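Local coordinates for protein putative D-lactate dehydrogenase (Chlamydomonas reinhardtii, PDB 4ZGS) that binds NAD and acts as a chloroplast pyruvate reductase, probably converting pyruvate to D-lactate as a member of the D-isomer specific 2-hydroxyacid dehydrogenase family, at residues A73-Y79 with E97-V103; K179-G185 with S232-H238; A194-K198 with A217-P221. All coordinates share one frame. Residue numbers count along the deposited sequence, not the author numbering.

Contact 1. Residues A73-Y79 with E97-V103; sequences AQLARGY and ELAKAGV
The last turn of a helix and the residues that end it, 97-103, pack against a turn-rich loop, 73-79. Ala73 to Leu75 have helical angles, and a type II beta turn follows from Ala76 to Tyr79, closed by Tyr79 N to Ala76 O at 3.0 Å; Gly78, at phi 95°, psi -20°, has backbone angles that by themselves call for glycine. CA atoms pair Ala73 with Leu98 (5.8 Å), Arg77 with Ala101 (4.1 Å) and Tyr79 with Val103 (5.6 Å). Along the second segment, Glu97 comes first, its CB 4.0 Å from Ala73 CB. Leu98 (m, t) reaches across with CD2, 3.8 Å from Ala73 CB and 3.6 Å from Ala76 CB. Ala101 CB, small enough for the close approach, lies 3.5 Å from Ala76 O and 3.7 Å from Arg77 N. Gly78 N donates a hydrogen bond to Ala101 O (3.0 Å, 168°). Gly102 ends the helix in a Schellman motif (phi 111°), Val103 N bonding back to Leu98 O at 3.3 Å and Gly102 N to Ala99 O at 2.9 Å. Val103 (m) then sets CG1 3.9 Å from Ala76 CB and 3.1 Å from Tyr79 O. The C-terminal end of helix 92-101 thus docks on a beta turn beside the five-stranded parallel sheet: the helix leads into strand 105-108, the loop into neighbouring strand 81-84, and Ala76 and Tyr79 also touch Ile38 of strand 36-39.

Contact 2. Residues K179-G185 with S232-H238; sequences KVVGVVG and SDIVTLH
Strands 180-184 and 234-237 run parallel, axes 4.7 Å apart at closest and 17° between directions, Val181 to Val184 pairing in order with Ile234 to Leu237. Hydrogen bonds join Gly182 N to Ile234 O (2.7 Å), Thr236 N to Gly182 O (3.0 Å), Val184 N to Thr236 O (3.1 Å) and His238 N to Val184 O (2.6 Å). Val180 O takes both Asp233 N (2.8 Å) and Ile234 N (3.2 Å); Asp233 (m) turns OD2 onto Val180 N (2.9 Å), its OD1 salt-bridged to Lys258. All four valines of 180-184 are t. On the face of Val181 and Val183, Ile234 (m, t) brings CD1 to 4.0 Å from Val181 CG2, and Thr236 (t) sets CG2 3.8 Å from Val183 CG2. On the other face, Val184 CG2 meets Val235 CG1 at 4.1 Å, and Leu237 (m, t) folds CD2 to 4.0 Å from Val184 CB; a CB on Gly182 would strike Ser232 OG. His238 (m, chi2 -83°) places NE2 2.6 Å from Thr236 OG1, a weak hydrogen bond, its side chain against Ile189 and Ala193 of helix 188-200. Sheet order 2-1-3-4-5-6 and Gly185, consistent with the opening glycine of GxGxxG near NAD, are those of a Rossmann fold.

Contact 3. Residues A194-K198 with A217-P221; sequences ARILK and AMGIP
Within the Rossmann-type NAD-binding domain, helix 188-200 receives on one flank the loop 217-221, which leaves helix 213-216. Residues 194-198 are regular helix, Lys198 N bonding to Ala194 O at 3.0 Å; the loop is irregular, and Gly219, at phi 72° and psi 33°, ends the preceding helix in a Schellman motif. The nearest CA pairs are Arg195 with Met218 (7.2 Å) and Ala194 with Ile220 (7.9 Å), so side chains bridge the gap and no hydrogen bond crosses it. Apolar contact comes from Ile220 (m, t), whose CD1 lies 3.7 Å from Ala194 CB and 4.2 Å from Lys198 CB; the same isoleucine also touches Val204 and Ala206 of strand 203-207, filling the space between helix and sheet edge. Met218, chi1 m, chi2 t and chi3 -127°, between wells, extends toward the helix. Arg195 leads its end away, with NE bonded to Gln192 and NH2 to the Ile200 carbonyl of the second subunit, so this helix also meets the subunit interface. Lys198 (t, p, t, t) reaches across to the loop, CE 4.0 Å from Met218 O and NZ 3.8 Å from Gly219 O. The closest approach of all is sulfur to backbone, Met218 SD lying 3.5 Å from Arg195 CA.

Contacts 2 and 3 belong to one NAD-binding unit, centres 11 Å apart: strand 180-184 runs into helix 188-200, and the two touch at Val181 CG1 to Leu197 CD1 (3.6 Å). In sequence, both segments of contact 3 fall between those of contact 2. Nearest atoms of Gly185 in contact 2 are about 4 Å from the bound NAD and about 4 Å from the side chain of Asp208, an NAD-binding residue, whereas the Ala194 side chain of contact 3 stays about 11 Å from the nearest atoms of NAD. Contact 1 stands apart in the other parallel-sheet region, across the centre of the chain, its centre 47 Å from that of contact 2 and 49 Å from that of contact 3, away from the known binding residues.

Contact 1. Residues A73-Y79 with E97-V103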
loop_
_atom_site.group_PDB
_atom_site.type_symbol
_atom_site.label_atom_id
_atom_site.label_comp_id
_atom_site.label_asym_id
_atom_site.label_seq_id
_atom_site.Cartn_x
_atom_site.Cartn_y
_atom_site.Cartn_z
ATOM N N ALA A 73 23.553 8.492 27.435
ATOM C CA ALA A 73 24.560 7.690 28.104
ATOM C C ALA A 73 24.495 8.008 29.583
ATOM O O ALA A 73 24.779 7.188 30.439
ATOM C CB ALA A 73 25.936 7.991 27.552
ATOM N N GLN A 74 24.063 9.220 29.859
ATOM C CA GLN A 74 23.913 9.703 31.208
ATOM C C GLN A 74 22.831 8.919 31.931
ATOM O O GLN A 74 22.678 9.020 33.156
ATOM C CB GLN A 74 23.607 11.193 31.146
ATOM C CG GLN A 74 24.730 11.922 30.403
ATOM C CD GLN A 74 24.414 13.368 30.081
ATOM O OE1 GLN A 74 23.250 13.752 29.948
ATOM N NE2 GLN A 74 25.455 14.182 29.944
ATOM N N LEU A 75 22.101 8.126 31.156
ATOM C CA LEU A 75 21.077 7.230 31.681
ATOM C C LEU A 75 21.680 5.992 32.351
ATOM O O LEU A 75 21.014 5.316 33.135
ATOM C CB LEU A 75 20.132 6.775 30.554
ATOM C CG LEU A 75 19.046 7.720 30.020
ATOM C CD1 LEU A 75 18.415 7.139 28.730
ATOM C CD2 LEU A 75 17.983 8.077 31.069
ATOM N N ALA A 76 22.951 5.726 32.048
ATOM C CA ALA A 76 23.622 4.488 32.432
ATOM C C ALA A 76 24.314 4.625 33.770
ATOM O O ALA A 76 25.067 3.741 34.181
ATOM C CB ALA A 76 24.618 4.065 31.364
ATOM N N ARG A 77 24.062 5.750 34.431
ATOM C CA ARG A 77 24.670 6.073 35.719
ATOM C C ARG A 77 24.347 5.002 36.768
ATOM O O ARG A 77 23.177 4.735 37.069
ATOM C CB ARG A 77 24.152 7.416 36.202
ATOM C CG ARG A 77 24.828 7.989 37.403
ATOM C CD ARG A 77 23.961 9.138 37.854
ATOM N NE ARG A 77 23.744 10.129 36.803
ATOM C CZ ARG A 77 22.928 11.172 36.931
ATOM N NH1 ARG A 77 22.257 11.350 38.063
ATOM N NH2 ARG A 77 22.768 12.025 35.927
ATOM N N GLY A 78 25.379 4.401 37.343
ATOM C CA GLY A 78 25.156 3.393 38.358
ATOM C C GLY A 78 25.164 1.994 37.776
ATOM O O GLY A 78 25.319 1.025 38.498
ATOM N N TYR A 79 24.954 1.881 36.471
ATOM C CA TYR A 79 24.879 0.569 35.840
ATOM C C TYR A 79 26.220 -0.068 35.463
ATOM O O TYR A 79 27.217 0.606 35.196
ATOM C CB TYR A 79 23.963 0.624 34.623
ATOM C CG TYR A 79 22.521 0.795 35.023
ATOM C CD1 TYR A 79 21.689 -0.308 35.160
ATOM C CD2 TYR A 79 21.997 2.046 35.303
ATOM C CE1 TYR A 79 20.371 -0.165 35.540
ATOM C CE2 TYR A 79 20.677 2.192 35.670
ATOM C CZ TYR A 79 19.875 1.087 35.787
ATOM O OH TYR A 79 18.570 1.231 36.161
ATOM N N GLU A 97 31.386 8.991 28.466
ATOM C CA GLU A 97 30.341 9.209 29.451
ATOM C C GLU A 97 29.838 7.926 30.085
ATOM O O GLU A 97 29.496 7.914 31.267
ATOM C CB GLU A 97 29.166 9.950 28.794
ATOM C CG GLU A 97 29.543 11.345 28.355
ATOM C CD GLU A 97 30.156 12.112 29.483
ATOM O OE1 GLU A 97 29.583 12.058 30.586
ATOM O OE2 GLU A 97 31.226 12.730 29.286
ATOM N N LEU A 98 29.939 6.825 29.349
ATOM C CA LEU A 98 29.596 5.526 29.909
ATOM C C LEU A 98 30.613 5.090 30.935
ATOM O O LEU A 98 30.250 4.483 31.939
ATOM C CB LEU A 98 29.480 4.451 28.823
ATOM C CG LEU A 98 28.265 4.547 27.908
ATOM C CD1 LEU A 98 28.239 3.416 26.867
ATOM C CD2 LEU A 98 27.013 4.537 28.766
ATOM N N ALA A 99 31.876 5.415 30.697
ATOM C CA ALA A 99 32.914 5.060 31.647
ATOM C C ALA A 99 32.653 5.701 33.009
ATOM O O ALA A 99 32.676 5.020 34.036
ATOM C CB ALA A 99 34.291 5.477 31.118
ATOM N N LYS A 100 32.337 6.993 33.000
ATOM C CA LYS A 100 32.117 7.750 34.229
ATOM C C LYS A 100 30.787 7.414 34.879
ATOM O O LYS A 100 30.596 7.639 36.075
ATOM C CB LYS A 100 32.186 9.241 33.931
ATOM C CG LYS A 100 33.106 9.544 32.772
ATOM C CD LYS A 100 34.539 9.117 33.074
ATOM C CE LYS A 100 35.247 10.104 33.983
ATOM N NZ LYS A 100 36.688 9.762 34.106
ATOM N N ALA A 101 29.874 6.865 34.085
ATOM C CA ALA A 101 28.635 6.332 34.622
ATOM C C ALA A 101 28.927 5.091 35.460
ATOM O O ALA A 101 28.175 4.756 36.374
ATOM C CB ALA A 101 27.651 6.007 33.485
ATOM N N GLY A 102 30.053 4.439 35.181
ATOM C CA GLY A 102 30.402 3.249 35.926
ATOM C C GLY A 102 30.346 1.935 35.176
ATOM O O GLY A 102 30.721 0.910 35.737
ATOM N N VAL A 103 29.857 1.935 33.934
ATOM C CA VAL A 103 29.763 0.690 33.167
ATOM C C VAL A 103 31.151 0.197 32.707
ATOM O O VAL A 103 31.912 0.943 32.070
ATOM C CB VAL A 103 28.826 0.835 31.913
ATOM C CG1 VAL A 103 27.520 1.558 32.261
ATOM C CG2 VAL A 103 29.526 1.545 30.769
#

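Contact 2. Residues K179-G185 with S232-H238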
loop_
_atom_site.group_PDB
_atom_site.type_symbol
_atom_site.label_atom_id
_atom_site.label_comp_id
_atom_site.label_asym_id
_atom_site.label_seq_id
_atom_site.Cartn_x
_atom_site.Cartn_y
_atom_site.Cartn_z
ATOM N N LYS A 179 16.433 -24.880 -12.373
ATOM C CA LYS A 179 17.264 -23.691 -12.571
ATOM C C LYS A 179 18.698 -23.797 -12.028
ATOM O O LYS A 179 18.948 -24.465 -11.024
ATOM C CB LYS A 179 16.577 -22.489 -11.927
ATOM C CG LYS A 179 15.183 -22.242 -12.460
ATOM C CD LYS A 179 15.248 -22.054 -13.968
ATOM C CE LYS A 179 13.870 -22.147 -14.614
ATOM N NZ LYS A 179 13.052 -20.923 -14.342
ATOM N N VAL A 180 19.625 -23.127 -12.710
ATOM C CA VAL A 180 21.012 -23.037 -12.285
ATOM C C VAL A 180 21.204 -21.888 -11.292
ATOM O O VAL A 180 20.884 -20.736 -11.591
ATOM C CB VAL A 180 21.941 -22.789 -13.447
ATOM C CG1 VAL A 180 23.373 -22.636 -12.946
ATOM C CG2 VAL A 180 21.827 -23.898 -14.457
ATOM N N VAL A 181 21.745 -22.226 -10.127
ATOM C CA VAL A 181 21.955 -21.341 -8.996
ATOM C C VAL A 181 23.418 -21.242 -8.583
ATOM O O VAL A 181 23.995 -22.241 -8.163
ATOM C CB VAL A 181 21.188 -21.854 -7.809
ATOM C CG1 VAL A 181 21.577 -21.086 -6.519
ATOM C CG2 VAL A 181 19.714 -21.842 -8.129
ATOM N N GLY A 182 24.036 -20.081 -8.790
ATOM C CA GLY A 182 25.334 -19.773 -8.214
ATOM C C GLY A 182 25.282 -19.336 -6.766
ATOM O O GLY A 182 24.668 -18.323 -6.452
ATOM N N VAL A 183 25.982 -20.039 -5.885
ATOM C CA VAL A 183 26.171 -19.540 -4.524
ATOM C C VAL A 183 27.555 -18.980 -4.422
ATOM O O VAL A 183 28.524 -19.699 -4.683
ATOM C CB VAL A 183 25.995 -20.599 -3.464
ATOM C CG1 VAL A 183 26.317 -20.026 -2.124
ATOM C CG2 VAL A 183 24.581 -21.138 -3.487
ATOM N N VAL A 184 27.641 -17.684 -4.126
ATOM C CA VAL A 184 28.929 -17.002 -3.991
ATOM C C VAL A 184 29.288 -16.806 -2.505
ATOM O O VAL A 184 28.726 -15.968 -1.788
ATOM C CB VAL A 184 28.943 -15.643 -4.722
ATOM C CG1 VAL A 184 30.303 -15.014 -4.586
ATOM C CG2 VAL A 184 28.610 -15.813 -6.190
ATOM N N GLY A 185 30.253 -17.612 -2.088
ATOM C CA GLY A 185 30.734 -17.759 -0.727
ATOM C C GLY A 185 29.973 -18.914 -0.083
ATOM O O GLY A 185 28.713 -18.963 -0.072
ATOM N N SER A 232 24.514 -18.687 -14.452
ATOM C CA SER A 232 23.474 -18.711 -13.422
ATOM C C SER A 232 22.177 -17.982 -13.764
ATOM O O SER A 232 22.186 -16.856 -14.265
ATOM C CB SER A 232 24.053 -18.169 -12.117
ATOM O OG SER A 232 25.184 -18.945 -11.730
ATOM N N ASP A 233 21.058 -18.633 -13.458
ATOM C CA ASP A 233 19.739 -18.015 -13.525
ATOM C C ASP A 233 19.552 -17.173 -12.292
ATOM O O ASP A 233 18.838 -16.155 -12.283
ATOM C CB ASP A 233 18.634 -19.068 -13.590
ATOM C CG ASP A 233 18.712 -19.946 -14.839
ATOM O OD1 ASP A 233 18.719 -19.392 -15.970
ATOM O OD2 ASP A 233 18.729 -21.195 -14.685
ATOM N N ILE A 234 20.194 -17.664 -11.239
ATOM C CA ILE A 234 20.147 -17.091 -9.911
ATOM C C ILE A 234 21.523 -17.061 -9.274
ATOM O O ILE A 234 22.237 -18.082 -9.250
ATOM C CB ILE A 234 19.232 -17.887 -8.991
ATOM C CG1 ILE A 234 17.858 -18.065 -9.627
ATOM C CG2 ILE A 234 19.131 -17.194 -7.668
ATOM C CD1 ILE A 234 16.961 -19.000 -8.847
ATOM N N VAL A 235 21.880 -15.885 -8.778
ATOM C CA VAL A 235 23.099 -15.659 -8.032
ATOM C C VAL A 235 22.760 -15.128 -6.652
ATOM O O VAL A 235 21.999 -14.160 -6.523
ATOM C CB VAL A 235 24.014 -14.680 -8.740
ATOM C CG1 VAL A 235 25.192 -14.349 -7.871
ATOM C CG2 VAL A 235 24.487 -15.284 -10.054
ATOM N N THR A 236 23.298 -15.771 -5.620
ATOM C CA THR A 236 23.058 -15.332 -4.250
ATOM C C THR A 236 24.368 -15.087 -3.522
ATOM O O THR A 236 25.208 -15.977 -3.426
ATOM C CB THR A 236 22.207 -16.342 -3.477
ATOM O OG1 THR A 236 22.127 -15.922 -2.114
ATOM C CG2 THR A 236 22.862 -17.731 -3.495
ATOM N N LEU A 237 24.558 -13.867 -3.030
ATOM C CA LEU A 237 25.835 -13.482 -2.459
ATOM C C LEU A 237 25.879 -13.804 -0.986
ATOM O O LEU A 237 25.009 -13.365 -0.239
ATOM C CB LEU A 237 26.086 -11.993 -2.670
ATOM C CG LEU A 237 25.897 -11.469 -4.086
ATOM C CD1 LEU A 237 26.247 -9.957 -4.172
ATOM C CD2 LEU A 237 26.737 -12.309 -5.041
ATOM N N HIS A 238 26.778 -14.698 -0.582
ATOM C CA HIS A 238 27.042 -14.892 0.846
ATOM C C HIS A 238 28.457 -14.592 1.372
ATOM O O HIS A 238 28.728 -14.788 2.555
ATOM C CB HIS A 238 26.579 -16.284 1.201
ATOM C CG HIS A 238 25.121 -16.468 0.944
ATOM N ND1 HIS A 238 24.152 -16.075 1.841
ATOM C CD2 HIS A 238 24.457 -16.869 -0.171
ATOM C CE1 HIS A 238 22.957 -16.304 1.324
ATOM N NE2 HIS A 238 23.111 -16.784 0.101
#

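Contact 3. Residues A194-K198 with A217-P221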
loop_
_atom_site.group_PDB
_atom_site.type_symbol
_atom_site.label_atom_id
_atom_site.label_comp_id
_atom_site.label_asym_id
_atom_site.label_seq_id
_atom_site.Cartn_x
_atom_site.Cartn_y
_atom_site.Cartn_z
ATOM N N ALA A 194 23.252 -23.196 -0.196
ATOM C CA ALA A 194 23.528 -24.334 -1.087
ATOM C C ALA A 194 22.724 -25.584 -0.706
ATOM O O ALA A 194 22.107 -26.197 -1.579
ATOM C CB ALA A 194 24.981 -24.642 -1.088
ATOM N N ARG A 195 22.693 -25.939 0.581
ATOM C CA ARG A 195 21.922 -27.103 1.028
ATOM C C ARG A 195 20.445 -26.948 0.664
ATOM O O ARG A 195 19.861 -27.844 0.057
ATOM C CB ARG A 195 22.046 -27.324 2.541
ATOM C CG ARG A 195 21.202 -28.506 3.035
ATOM C CD ARG A 195 21.170 -28.660 4.562
ATOM N NE ARG A 195 20.627 -27.466 5.234
ATOM C CZ ARG A 195 19.326 -27.160 5.278
ATOM N NH1 ARG A 195 18.911 -26.057 5.898
ATOM N NH2 ARG A 195 18.435 -27.940 4.671
ATOM N N ILE A 196 19.844 -25.818 1.045
ATOM C CA ILE A 196 18.421 -25.547 0.782
ATOM C C ILE A 196 18.091 -25.527 -0.717
ATOM O O ILE A 196 17.099 -26.139 -1.176
ATOM C CB ILE A 196 17.980 -24.184 1.392
ATOM C CG1 ILE A 196 18.048 -24.182 2.922
ATOM C CG2 ILE A 196 16.567 -23.872 0.996
ATOM C CD1 ILE A 196 18.101 -22.741 3.546
ATOM N N LEU A 197 18.918 -24.831 -1.491
ATOM C CA LEU A 197 18.603 -24.657 -2.905
ATOM C C LEU A 197 18.766 -25.980 -3.685
ATOM O O LEU A 197 17.981 -26.263 -4.598
ATOM C CB LEU A 197 19.442 -23.511 -3.500
ATOM C CG LEU A 197 18.966 -22.082 -3.093
ATOM C CD1 LEU A 197 20.045 -21.021 -3.236
ATOM C CD2 LEU A 197 17.743 -21.678 -3.905
ATOM N N LYS A 198 19.747 -26.805 -3.304
ATOM C CA LYS A 198 19.905 -28.156 -3.885
ATOM C C LYS A 198 18.674 -28.976 -3.515
ATOM O O LYS A 198 18.141 -29.736 -4.307
ATOM C CB LYS A 198 21.181 -28.832 -3.359
ATOM C CG LYS A 198 21.494 -30.195 -3.930
ATOM C CD LYS A 198 21.916 -30.039 -5.364
ATOM C CE LYS A 198 22.595 -31.282 -5.925
ATOM N NZ LYS A 198 23.311 -30.896 -7.187
ATOM N N ALA A 217 30.449 -32.487 -0.343
ATOM C CA ALA A 217 29.740 -33.704 0.056
ATOM C C ALA A 217 28.244 -33.672 -0.242
ATOM O O ALA A 217 27.540 -34.638 0.025
ATOM C CB ALA A 217 29.958 -33.966 1.511
ATOM N N MET A 218 27.749 -32.519 -0.657
ATOM C CA MET A 218 26.368 -32.358 -1.113
ATOM C C MET A 218 26.341 -32.565 -2.610
ATOM O O MET A 218 25.292 -32.492 -3.251
ATOM C CB MET A 218 25.813 -30.970 -0.807
ATOM C CG MET A 218 25.619 -30.579 0.646
ATOM S SD MET A 218 24.897 -28.912 0.761
ATOM C CE MET A 218 26.025 -28.046 1.871
ATOM N N GLY A 219 27.522 -32.787 -3.170
ATOM C CA GLY A 219 27.649 -32.961 -4.600
ATOM C C GLY A 219 27.463 -31.692 -5.395
ATOM O O GLY A 219 26.918 -31.741 -6.502
ATOM N N ILE A 220 27.866 -30.559 -4.817
ATOM C CA ILE A 220 27.820 -29.281 -5.515
ATOM C C ILE A 220 29.198 -28.862 -6.013
ATOM O O ILE A 220 30.092 -28.635 -5.215
ATOM C CB ILE A 220 27.262 -28.193 -4.630
ATOM C CG1 ILE A 220 25.792 -28.480 -4.318
ATOM C CG2 ILE A 220 27.464 -26.825 -5.292
ATOM C CD1 ILE A 220 25.214 -27.611 -3.231
ATOM N N PRO A 221 29.363 -28.723 -7.337
ATOM C CA PRO A 221 30.665 -28.377 -7.929
ATOM C C PRO A 221 31.131 -26.937 -7.685
ATOM O O PRO A 221 30.329 -26.008 -7.673
ATOM C CB PRO A 221 30.442 -28.617 -9.430
ATOM C CG PRO A 221 28.983 -28.495 -9.625
ATOM C CD PRO A 221 28.320 -28.940 -8.357
#